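Local atomic coordinates of peroxisomal fatty acid beta-oxidation multifunctional protein MFP2 (Arabidopsis thaliana, PDB entry 2WTB), a protein that hydrates long-chain enoyl-CoA and oxidises 3-hydroxyacyl-CoA with its dehydrogenase activity, as part of peroxisomal fatty acid beta-oxidation during seed germination. Residues N38-S41 / N42-A46; A175-G178 / H179-G182. One frame throughout, in Å; residues are numbered along the deposited sequence.

Overall arrangement
Both contacts are local, made between successive turns of one helix in the enoyl-CoA hydratase/isomerase part of the chain; their centres are 29 Å apart and their nearest atoms about 17 Å apart, so they do not touch. Contact 1 lies in the middle and end of helix 33-46, which packs on the six-stranded sheet; one flank, with Leu39 and Tyr43, is buried, while another carries a lysine-glutamate salt bridge. Contact 2, the short helix 175-181 and its closing glycine, is mostly at the surface, with Ala175 and Gly178 buried. Regular backbone bonds run through 38-46, and side chains add apolar packing and charge; in 175-182 three backbone carbonyls are each shared between two donors, some weakly.

Contact 1 (N38-S41 / N42-A46); sequences NLKS and NYEEA
Lys40 and Glu44, one turn apart on the same helix, meet in a salt bridge, with Lys40 NZ 2.7 Å from Glu44 OE2. The ammonium comes to the syn side of that oxygen, 26° out of the carboxylate plane. Lys40 runs straight as far as CE and then bends at its last torsion (chi4 -81°), which swings NZ in toward OE2. The same OE2 also lies 3.2 Å from Lys40 CE, so the lysine chain passes alongside the oxygen as well as ending on it.

On another flank Leu39 and Tyr43 run alongside each other down to the sheet, and Leu39 CD1 rests 3.8 Å from Tyr43 CE2. The carbonyl oxygen of Leu39 sits in the plane of the ring at its edge, 3.5 Å from Tyr43 CD2, while it also accepts Tyr43 N at 2.9 Å. Like bonds run from Asn42 N to Asn38 O and from Glu44 N to Lys40 O, the latter at 3.0 Å with an N-H...O angle of 163°.

This helix, 33-46, is the crossover of a beta-alpha-beta unit between strands 18-24 and 54-59 of the crotonase-like domain. Leu39 and Tyr43 accordingly both press on Ile21, and Tyr43 reaches Ile55 and Ile57 as well. Farther out, Tyr43 OH is hydrogen-bonded to Ser105 OG, fixing the far end of the ring, and Asn42 ND2 is bonded to Thr9 OG1 on strand 8-13. The Lys40 side chain also touches helix 88-99, at Tyr88, Ile93 and Leu97.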
loop_
_atom_site.group_PDB
_atom_site.type_symbol
_atom_site.label_atom_id
_atom_site.label_comp_id
_atom_site.label_asym_id
_atom_site.label_seq_id
_atom_site.Cartn_x
_atom_site.Cartn_y
_atom_site.Cartn_z
ATOM N N ASN A 38 -8.450 19.118 25.589
ATOM C CA ASN A 38 -7.854 20.433 25.764
ATOM C C ASN A 38 -8.620 21.451 24.934
ATOM O O ASN A 38 -8.795 22.600 25.338
ATOM C CB ASN A 38 -6.381 20.423 25.353
ATOM C CG ASN A 38 -5.509 19.665 26.331
ATOM O OD1 ASN A 38 -5.992 19.133 27.330
ATOM N ND2 ASN A 38 -4.213 19.611 26.047
ATOM N N LEU A 39 -9.077 21.011 23.767
ATOM C CA LEU A 39 -9.860 21.850 22.872
ATOM C C LEU A 39 -11.201 22.184 23.515
ATOM O O LEU A 39 -11.631 23.340 23.525
ATOM C CB LEU A 39 -10.074 21.131 21.541
ATOM C CG LEU A 39 -10.713 21.929 20.409
ATOM C CD1 LEU A 39 -9.874 23.152 20.088
ATOM C CD2 LEU A 39 -10.871 21.054 19.181
ATOM N N LYS A 40 -11.855 21.159 24.053
ATOM C CA LYS A 40 -13.113 21.326 24.766
ATOM C C LYS A 40 -12.974 22.386 25.851
ATOM O O LYS A 40 -13.800 23.291 25.956
ATOM C CB LYS A 40 -13.560 19.994 25.375
ATOM C CG LYS A 40 -14.804 20.079 26.250
ATOM C CD LYS A 40 -15.196 18.700 26.765
ATOM C CE LYS A 40 -16.462 18.741 27.610
ATOM N NZ LYS A 40 -16.199 19.162 29.014
ATOM N N SER A 41 -11.921 22.272 26.655
ATOM C CA SER A 41 -11.664 23.238 27.717
ATOM C C SER A 41 -11.441 24.624 27.131
ATOM O O SER A 41 -11.995 25.610 27.618
ATOM C CB SER A 41 -10.453 22.816 28.550
ATOM O OG SER A 41 -10.697 21.588 29.215
ATOM N N ASN A 42 -10.624 24.691 26.084
ATOM C CA ASN A 42 -10.387 25.943 25.381
ATOM C C ASN A 42 -11.697 26.656 25.092
ATOM O O ASN A 42 -11.866 27.831 25.428
ATOM C CB ASN A 42 -9.647 25.691 24.065
ATOM C CG ASN A 42 -8.177 25.391 24.267
ATOM O OD1 ASN A 42 -7.574 25.809 25.255
ATOM N ND2 ASN A 42 -7.588 24.669 23.320
ATOM N N TYR A 43 -12.627 25.932 24.477
ATOM C CA TYR A 43 -13.895 26.513 24.054
ATOM C C TYR A 43 -14.773 26.939 25.226
ATOM O O TYR A 43 -15.373 28.014 25.202
ATOM C CB TYR A 43 -14.648 25.562 23.114
ATOM C CG TYR A 43 -14.329 25.809 21.656
ATOM C CD1 TYR A 43 -15.082 26.701 20.902
ATOM C CD2 TYR A 43 -13.262 25.171 21.037
ATOM C CE1 TYR A 43 -14.792 26.943 19.572
ATOM C CE2 TYR A 43 -12.964 25.407 19.706
ATOM C CZ TYR A 43 -13.733 26.294 18.979
ATOM O OH TYR A 43 -13.442 26.535 17.656
ATOM N N GLU A 44 -14.836 26.102 26.253
ATOM C CA GLU A 44 -15.645 26.417 27.422
ATOM C C GLU A 44 -15.163 27.709 28.065
ATOM O O GLU A 44 -15.952 28.458 28.639
ATOM C CB GLU A 44 -15.618 25.262 28.423
ATOM C CG GLU A 44 -16.250 23.991 27.887
ATOM C CD GLU A 44 -16.217 22.856 28.885
ATOM O OE1 GLU A 44 -15.625 23.035 29.971
ATOM O OE2 GLU A 44 -16.783 21.783 28.580
ATOM N N GLU A 45 -13.865 27.970 27.955
ATOM C CA GLU A 45 -13.289 29.203 28.473
ATOM C C GLU A 45 -13.577 30.379 27.547
ATOM O O GLU A 45 -14.023 31.437 27.991
ATOM C CB GLU A 45 -11.778 29.053 28.672
ATOM C CG GLU A 45 -11.058 30.371 28.927
ATOM C CD GLU A 45 -9.571 30.192 29.178
ATOM O OE1 GLU A 45 -9.115 29.032 29.270
ATOM O OE2 GLU A 45 -8.860 31.215 29.288
ATOM N N ALA A 46 -13.321 30.186 26.256
ATOM C CA ALA A 46 -13.491 31.250 25.272
ATOM C C ALA A 46 -14.929 31.756 25.226
ATOM O O ALA A 46 -15.174 32.942 25.010
ATOM C CB ALA A 46 -13.048 30.776 23.895
#

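Contact 2 (A175-G178 / H179-G182); sequences AEEG and HSLG
The carbonyl oxygen of Glu177 is gripped by two donors: Ser180 OG at 2.8 Å and, weakly, Leu181 N at 3.2 Å. Ser180 OG stands between its own backbone N and carbonyl carbon (chi1 56°), which brings the hydroxyl back over the preceding turn. It meets the oxygen well off the carbonyl direction, at a C=O...OG angle of 116°. The Leu181 side chain also crowds this oxygen, with Leu181 CG 3.1 Å from Glu177 O, and its CD1 lies across the glutamate chain, 4.0 Å from Glu177 CG.

Just before these, His179 N gives its main bond to Ala175 O, at 2.7 Å, and a weak one to Glu176 O, which also accepts Ser180 N. The imidazole turns outward, and His179 ND1 is hydrogen-bonded to Ile184 O, tying the helix to the chain that follows it.

Gly178 O takes weak bonds from Leu181 N and from Gly182 N, the second at 3.3 Å. Gly182 has a positive phi of 99°, a backbone conformation readily open to glycine, and closes helix 175-181 in a Schellman motif.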
loop_
_atom_site.group_PDB
_atom_site.type_symbol
_atom_site.label_atom_id
_atom_site.label_comp_id
_atom_site.label_asym_id
_atom_site.label_seq_id
_atom_site.Cartn_x
_atom_site.Cartn_y
_atom_site.Cartn_z
ATOM N N ALA A 175 -5.962 22.456 -1.906
ATOM C CA ALA A 175 -6.718 23.604 -1.419
ATOM C C ALA A 175 -7.400 24.360 -2.557
ATOM O O ALA A 175 -8.560 24.758 -2.436
ATOM C CB ALA A 175 -5.818 24.537 -0.620
ATOM N N GLU A 176 -6.676 24.551 -3.656
ATOM C CA GLU A 176 -7.204 25.268 -4.812
ATOM C C GLU A 176 -8.528 24.677 -5.283
ATOM O O GLU A 176 -9.542 25.374 -5.345
ATOM C CB GLU A 176 -6.193 25.276 -5.963
ATOM C CG GLU A 176 -5.068 26.292 -5.810
ATOM C CD GLU A 176 -3.952 25.813 -4.900
ATOM O OE1 GLU A 176 -3.842 24.587 -4.677
ATOM O OE2 GLU A 176 -3.177 26.663 -4.414
ATOM N N GLU A 177 -8.516 23.391 -5.616
ATOM C CA GLU A 177 -9.734 22.713 -6.043
ATOM C C GLU A 177 -10.780 22.766 -4.937
ATOM O O GLU A 177 -11.973 22.906 -5.205
ATOM C CB GLU A 177 -9.447 21.263 -6.437
ATOM C CG GLU A 177 -10.673 20.504 -6.919
ATOM C CD GLU A 177 -10.347 19.107 -7.410
ATOM O OE1 GLU A 177 -9.148 18.778 -7.533
ATOM O OE2 GLU A 177 -11.294 18.336 -7.675
ATOM N N GLY A 178 -10.324 22.657 -3.693
ATOM C CA GLY A 178 -11.213 22.734 -2.548
ATOM C C GLY A 178 -11.910 24.078 -2.468
ATOM O O GLY A 178 -13.069 24.167 -2.064
ATOM N N HIS A 179 -11.196 25.129 -2.857
ATOM C CA HIS A 179 -11.740 26.480 -2.846
ATOM C C HIS A 179 -12.896 26.618 -3.834
ATOM O O HIS A 179 -13.933 27.200 -3.512
ATOM C CB HIS A 179 -10.640 27.491 -3.172
ATOM C CG HIS A 179 -11.115 28.910 -3.231
ATOM N ND1 HIS A 179 -11.696 29.546 -2.157
ATOM C CD2 HIS A 179 -11.077 29.820 -4.233
ATOM C CE1 HIS A 179 -12.007 30.786 -2.497
ATOM N NE2 HIS A 179 -11.640 30.978 -3.750
ATOM N N SER A 180 -12.716 26.076 -5.034
ATOM C CA SER A 180 -13.735 26.170 -6.073
ATOM C C SER A 180 -14.944 25.285 -5.777
ATOM O O SER A 180 -16.011 25.473 -6.356
ATOM C CB SER A 180 -13.145 25.824 -7.442
ATOM O OG SER A 180 -12.541 24.543 -7.435
ATOM N N LEU A 181 -14.773 24.328 -4.869
ATOM C CA LEU A 181 -15.841 23.401 -4.508
ATOM C C LEU A 181 -16.713 23.932 -3.372
ATOM O O LEU A 181 -17.834 23.464 -3.171
ATOM C CB LEU A 181 -15.263 22.043 -4.104
ATOM C CG LEU A 181 -14.549 21.219 -5.174
ATOM C CD1 LEU A 181 -13.824 20.049 -4.530
ATOM C CD2 LEU A 181 -15.535 20.738 -6.225
ATOM N N GLY A 182 -16.192 24.898 -2.625
ATOM C CA GLY A 182 -16.916 25.449 -1.493
ATOM C C GLY A 182 -16.453 24.851 -0.179
ATOM O O GLY A 182 -17.037 25.109 0.873
#